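Local coordinates for protein nucleoporin NUP82 (Chaetomium thermophilum, PDB 5CWW) that probably serves as a structural component of the nuclear pore complex and a docking site for transport factors, this part being its N-terminal beta-propeller, at residues V193-S205 with F212-L224. Residues are numbered along the deposited sequence; the frame is centred on the assembly and turned at random.
Sequences VTEDAIVRVWELS and FDAPTLAIDLKKL
K222, in the first turn of helix 221-225, grips D196 O in the type I turn T194-A197. Its CB only sets the direction of the chain; CG comes within 4.4 Å of A197 CB and also nears D196 O, and CD and CE run past that oxygen until NZ donates to it at 2.8 Å, in the carbonyl plane. Bends at chi3 (-58°) and chi4 (-55°) curl the chain and bring NZ between D196 O and D220 OD1, where it makes a salt bridge to OD1. D220 is the N-cap: K222 N meets OD1 from the opposite face of the carboxylate, while K223 NZ takes OD2 on its anti side. With an alanine at K222, D196 O would probably lose this donor and D220 one of its two lysines.

Between these ends, strands 198-203 and 217-220 pair antiparallel, V199 and I219 exchanging bonds of 2.8 Å (V199 N to I219 O) and 2.7 Å (I219 N to V199 O). At the far end T216 and L217 both face V201 in a classic beta bulge. Beyond it P215 lies flat on W202, its CB 3.8 Å from the centroid of the six-membered ring, and L204 CD2 covers a face of F212.

Strand 217-220 is outermost, next to 198-203, in the four-stranded sheet that forms a propeller blade; V199 and L221 face strand 272-276 of the next sheet, and F212 stacks on W161 of the preceding one.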
loop_
_atom_site.group_PDB
_atom_site.type_symbol
_atom_site.label_atom_id
_atom_site.label_comp_id
_atom_site.label_asym_id
_atom_site.label_seq_id
_atom_site.Cartn_x
_atom_site.Cartn_y
_atom_site.Cartn_z
ATOM N N VAL B 193 -3.819 -1.648 5.610
ATOM C CA VAL B 193 -2.462 -2.167 5.546
ATOM C C VAL B 193 -1.643 -1.545 6.669
ATOM O O VAL B 193 -1.683 -0.331 6.882
ATOM C CB VAL B 193 -1.793 -1.869 4.183
ATOM C CG1 VAL B 193 -0.451 -2.577 4.077
ATOM C CG2 VAL B 193 -2.700 -2.290 3.036
ATOM N N THR B 194 -0.905 -2.390 7.384
ATOM C CA THR B 194 -0.073 -1.952 8.496
ATOM C C THR B 194 1.390 -1.886 8.078
ATOM O O THR B 194 1.766 -2.435 7.042
ATOM C CB THR B 194 -0.215 -2.899 9.704
ATOM O OG1 THR B 194 0.070 -4.240 9.294
ATOM C CG2 THR B 194 -1.627 -2.843 10.265
ATOM N N GLU B 195 2.203 -1.203 8.881
ATOM C CA GLU B 195 3.643 -1.124 8.644
ATOM C C GLU B 195 4.289 -2.497 8.494
ATOM O O GLU B 195 5.181 -2.675 7.669
ATOM C CB GLU B 195 4.338 -0.374 9.782
ATOM C CG GLU B 195 4.263 1.136 9.679
ATOM C CD GLU B 195 5.137 1.829 10.706
ATOM O OE1 GLU B 195 5.380 1.237 11.780
ATOM O OE2 GLU B 195 5.588 2.963 10.435
ATOM N N ASP B 196 3.831 -3.467 9.281
ATOM C CA ASP B 196 4.413 -4.806 9.237
ATOM C C ASP B 196 3.761 -5.645 8.139
ATOM O O ASP B 196 3.756 -6.874 8.197
ATOM C CB ASP B 196 4.296 -5.495 10.604
ATOM C CG ASP B 196 2.859 -5.730 11.034
ATOM O OD1 ASP B 196 1.950 -5.042 10.525
ATOM O OD2 ASP B 196 2.643 -6.603 11.900
ATOM N N ALA B 197 3.213 -4.960 7.137
ATOM C CA ALA B 197 2.796 -5.583 5.884
ATOM C C ALA B 197 1.730 -6.659 6.062
ATOM O O ALA B 197 1.797 -7.715 5.434
ATOM C CB ALA B 197 4.013 -6.169 5.167
ATOM N N ILE B 198 0.749 -6.392 6.917
ATOM C CA ILE B 198 -0.418 -7.256 7.005
ATOM C C ILE B 198 -1.584 -6.594 6.281
ATOM O O ILE B 198 -1.972 -5.472 6.605
ATOM C CB ILE B 198 -0.795 -7.560 8.463
ATOM C CG1 ILE B 198 0.361 -8.291 9.154
ATOM C CG2 ILE B 198 -2.051 -8.416 8.516
ATOM C CD1 ILE B 198 0.268 -8.293 10.646
ATOM N N VAL B 199 -2.127 -7.301 5.296
ATOM C CA VAL B 199 -3.232 -6.804 4.488
ATOM C C VAL B 199 -4.531 -7.403 5.003
ATOM O O VAL B 199 -4.654 -8.623 5.125
ATOM C CB VAL B 199 -3.048 -7.150 2.995
ATOM C CG1 VAL B 199 -4.225 -6.641 2.167
ATOM C CG2 VAL B 199 -1.742 -6.567 2.473
ATOM N N ARG B 200 -5.492 -6.541 5.315
ATOM C CA ARG B 200 -6.769 -6.986 5.857
ATOM C C ARG B 200 -7.944 -6.406 5.083
ATOM O O ARG B 200 -8.064 -5.190 4.926
ATOM C CB ARG B 200 -6.873 -6.612 7.336
ATOM C CG ARG B 200 -6.169 -7.598 8.257
ATOM C CD ARG B 200 -6.291 -7.184 9.711
ATOM N NE ARG B 200 -5.196 -6.306 10.113
ATOM C CZ ARG B 200 -4.147 -6.672 10.845
ATOM N NH1 ARG B 200 -4.025 -7.913 11.292
ATOM N NH2 ARG B 200 -3.214 -5.780 11.141
ATOM N N VAL B 201 -8.793 -7.301 4.588
ATOM C CA VAL B 201 -10.008 -6.927 3.878
ATOM C C VAL B 201 -11.209 -6.976 4.827
ATOM O O VAL B 201 -11.518 -8.027 5.394
ATOM C CB VAL B 201 -10.262 -7.858 2.678
ATOM C CG1 VAL B 201 -11.511 -7.418 1.913
ATOM C CG2 VAL B 201 -9.043 -7.890 1.751
ATOM N N TRP B 202 -11.877 -5.837 4.995
ATOM C CA TRP B 202 -13.076 -5.744 5.827
ATOM C C TRP B 202 -14.287 -5.485 4.945
ATOM O O TRP B 202 -14.275 -4.558 4.136
ATOM C CB TRP B 202 -12.947 -4.622 6.859
ATOM C CG TRP B 202 -11.614 -4.548 7.537
ATOM C CD1 TRP B 202 -10.458 -4.035 7.020
ATOM C CD2 TRP B 202 -11.300 -4.978 8.868
ATOM N NE1 TRP B 202 -9.444 -4.128 7.943
ATOM C CE2 TRP B 202 -9.935 -4.704 9.086
ATOM C CE3 TRP B 202 -12.041 -5.573 9.895
ATOM C CZ2 TRP B 202 -9.296 -5.004 10.287
ATOM C CZ3 TRP B 202 -11.403 -5.871 11.087
ATOM C CH2 TRP B 202 -10.046 -5.585 11.273
ATOM N N GLU B 203 -15.329 -6.297 5.105
ATOM C CA GLU B 203 -16.560 -6.128 4.337
ATOM C C GLU B 203 -17.692 -5.696 5.259
ATOM O O GLU B 203 -18.320 -6.517 5.927
ATOM C CB GLU B 203 -16.906 -7.425 3.608
ATOM C CG GLU B 203 -15.847 -7.819 2.581
ATOM C CD GLU B 203 -16.150 -9.128 1.885
ATOM O OE1 GLU B 203 -17.253 -9.265 1.317
ATOM O OE2 GLU B 203 -15.280 -10.024 1.913
ATOM N N LEU B 204 -17.951 -4.393 5.273
ATOM C CA LEU B 204 -18.766 -3.773 6.311
ATOM C C LEU B 204 -20.267 -3.858 6.062
ATOM O O LEU B 204 -20.741 -3.698 4.938
ATOM C CB LEU B 204 -18.366 -2.305 6.470
ATOM C CG LEU B 204 -16.865 -2.051 6.621
ATOM C CD1 LEU B 204 -16.588 -0.561 6.718
ATOM C CD2 LEU B 204 -16.312 -2.784 7.836
ATOM N N SER B 205 -21.002 -4.114 7.140
ATOM C CA SER B 205 -22.456 -4.059 7.132
ATOM C C SER B 205 -22.929 -3.520 8.475
ATOM O O SER B 205 -22.613 -4.081 9.525
ATOM C CB SER B 205 -23.060 -5.436 6.862
ATOM O OG SER B 205 -24.475 -5.395 6.961
ATOM N N PHE B 212 -17.262 -5.283 11.587
ATOM C CA PHE B 212 -16.307 -4.260 11.998
ATOM C C PHE B 212 -15.251 -4.833 12.947
ATOM O O PHE B 212 -14.156 -4.280 13.072
ATOM C CB PHE B 212 -17.033 -3.089 12.669
ATOM C CG PHE B 212 -17.927 -2.313 11.741
ATOM C CD1 PHE B 212 -19.243 -2.694 11.539
ATOM C CD2 PHE B 212 -17.451 -1.195 11.076
ATOM C CE1 PHE B 212 -20.065 -1.977 10.686
ATOM C CE2 PHE B 212 -18.269 -0.473 10.223
ATOM C CZ PHE B 212 -19.573 -0.865 10.027
ATOM N N ASP B 213 -15.577 -5.943 13.603
ATOM C CA ASP B 213 -14.705 -6.517 14.627
ATOM C C ASP B 213 -13.575 -7.338 14.025
ATOM O O ASP B 213 -12.460 -7.347 14.548
ATOM C CB ASP B 213 -15.506 -7.399 15.590
ATOM C CG ASP B 213 -16.458 -6.604 16.462
ATOM O OD1 ASP B 213 -16.115 -5.468 16.849
ATOM O OD2 ASP B 213 -17.551 -7.124 16.769
ATOM N N ALA B 214 -13.870 -8.033 12.930
ATOM C CA ALA B 214 -12.911 -8.945 12.318
ATOM C C ALA B 214 -12.928 -8.827 10.798
ATOM O O ALA B 214 -13.978 -8.580 10.204
ATOM C CB ALA B 214 -13.210 -10.377 12.734
ATOM N N PRO B 215 -11.761 -9.006 10.159
ATOM C CA PRO B 215 -11.714 -8.967 8.696
ATOM C C PRO B 215 -12.132 -10.294 8.073
ATOM O O PRO B 215 -12.038 -11.334 8.724
ATOM C CB PRO B 215 -10.246 -8.662 8.406
ATOM C CG PRO B 215 -9.513 -9.288 9.547
ATOM C CD PRO B 215 -10.422 -9.202 10.746
ATOM N N THR B 216 -12.589 -10.250 6.827
ATOM C CA THR B 216 -12.957 -11.454 6.094
ATOM C C THR B 216 -11.700 -12.155 5.583
ATOM O O THR B 216 -11.686 -13.371 5.392
ATOM C CB THR B 216 -13.886 -11.132 4.912
ATOM O OG1 THR B 216 -13.224 -10.234 4.012
ATOM C CG2 THR B 216 -15.178 -10.494 5.403
ATOM N N LEU B 217 -10.651 -11.369 5.352
ATOM C CA LEU B 217 -9.382 -11.886 4.850
ATOM C C LEU B 217 -8.224 -11.153 5.514
ATOM O O LEU B 217 -8.265 -9.933 5.675
ATOM C CB LEU B 217 -9.297 -11.732 3.329
ATOM C CG LEU B 217 -8.092 -12.360 2.625
ATOM C CD1 LEU B 217 -8.113 -13.877 2.750
ATOM C CD2 LEU B 217 -8.057 -11.944 1.159
ATOM N N ALA B 218 -7.202 -11.904 5.907
ATOM C CA ALA B 218 -6.024 -11.337 6.553
ATOM C C ALA B 218 -4.784 -12.027 6.013
ATOM O O ALA B 218 -4.636 -13.241 6.146
ATOM C CB ALA B 218 -6.106 -11.485 8.061
ATOM N N ILE B 219 -3.895 -11.245 5.408
ATOM C CA ILE B 219 -2.715 -11.784 4.742
ATOM C C ILE B 219 -1.443 -11.182 5.318
ATOM O O ILE B 219 -1.258 -9.965 5.291
ATOM C CB ILE B 219 -2.744 -11.506 3.222
ATOM C CG1 ILE B 219 -4.050 -12.014 2.604
ATOM C CG2 ILE B 219 -1.543 -12.159 2.536
ATOM C CD1 ILE B 219 -4.300 -11.502 1.200
ATOM N N ASP B 220 -0.562 -12.038 5.821
ATOM C CA ASP B 220 0.768 -11.613 6.234
ATOM C C ASP B 220 1.714 -11.733 5.044
ATOM O O ASP B 220 2.154 -12.830 4.697
ATOM C CB ASP B 220 1.265 -12.457 7.409
ATOM C CG ASP B 220 2.528 -11.899 8.043
ATOM O OD1 ASP B 220 3.194 -11.040 7.422
ATOM O OD2 ASP B 220 2.860 -12.328 9.169
ATOM N N LEU B 221 2.017 -10.600 4.418
ATOM C CA LEU B 221 2.881 -10.576 3.241
ATOM C C LEU B 221 4.271 -11.149 3.519
ATOM O O LEU B 221 4.927 -11.660 2.611
ATOM C CB LEU B 221 3.007 -9.148 2.706
ATOM C CG LEU B 221 1.688 -8.467 2.324
ATOM C CD1 LEU B 221 1.943 -7.078 1.759
ATOM C CD2 LEU B 221 0.894 -9.301 1.338
ATOM N N LYS B 222 4.714 -11.069 4.770
ATOM C CA LYS B 222 6.035 -11.565 5.142
ATOM C C LYS B 222 6.086 -13.092 5.075
ATOM O O LYS B 222 7.122 -13.669 4.747
ATOM C CB LYS B 222 6.415 -11.076 6.539
ATOM C CG LYS B 222 6.412 -9.557 6.673
ATOM C CD LYS B 222 6.951 -9.101 8.022
ATOM C CE LYS B 222 6.149 -9.684 9.185
ATOM N NZ LYS B 222 4.694 -9.371 9.068
ATOM N N LYS B 223 4.967 -13.741 5.389
ATOM C CA LYS B 223 4.859 -15.186 5.235
ATOM C C LYS B 223 4.728 -15.533 3.757
ATOM O O LYS B 223 5.405 -16.427 3.251
ATOM C CB LYS B 223 3.658 -15.740 6.008
ATOM C CG LYS B 223 3.668 -15.465 7.508
ATOM C CD LYS B 223 2.555 -16.240 8.207
ATOM C CE LYS B 223 2.497 -15.953 9.704
ATOM N NZ LYS B 223 1.803 -14.670 10.019
ATOM N N LEU B 224 3.849 -14.806 3.073
ATOM C CA LEU B 224 3.565 -15.042 1.663
ATOM C C LEU B 224 4.798 -14.888 0.773
ATOM O O LEU B 224 4.980 -15.651 -0.177
ATOM C CB LEU B 224 2.470 -14.081 1.196
ATOM C CG LEU B 224 2.032 -14.166 -0.265
ATOM C CD1 LEU B 224 1.466 -15.534 -0.587
ATOM C CD2 LEU B 224 1.010 -13.082 -0.553
HETATM O O HOH W 1 -15.156 -7.602 7.927
#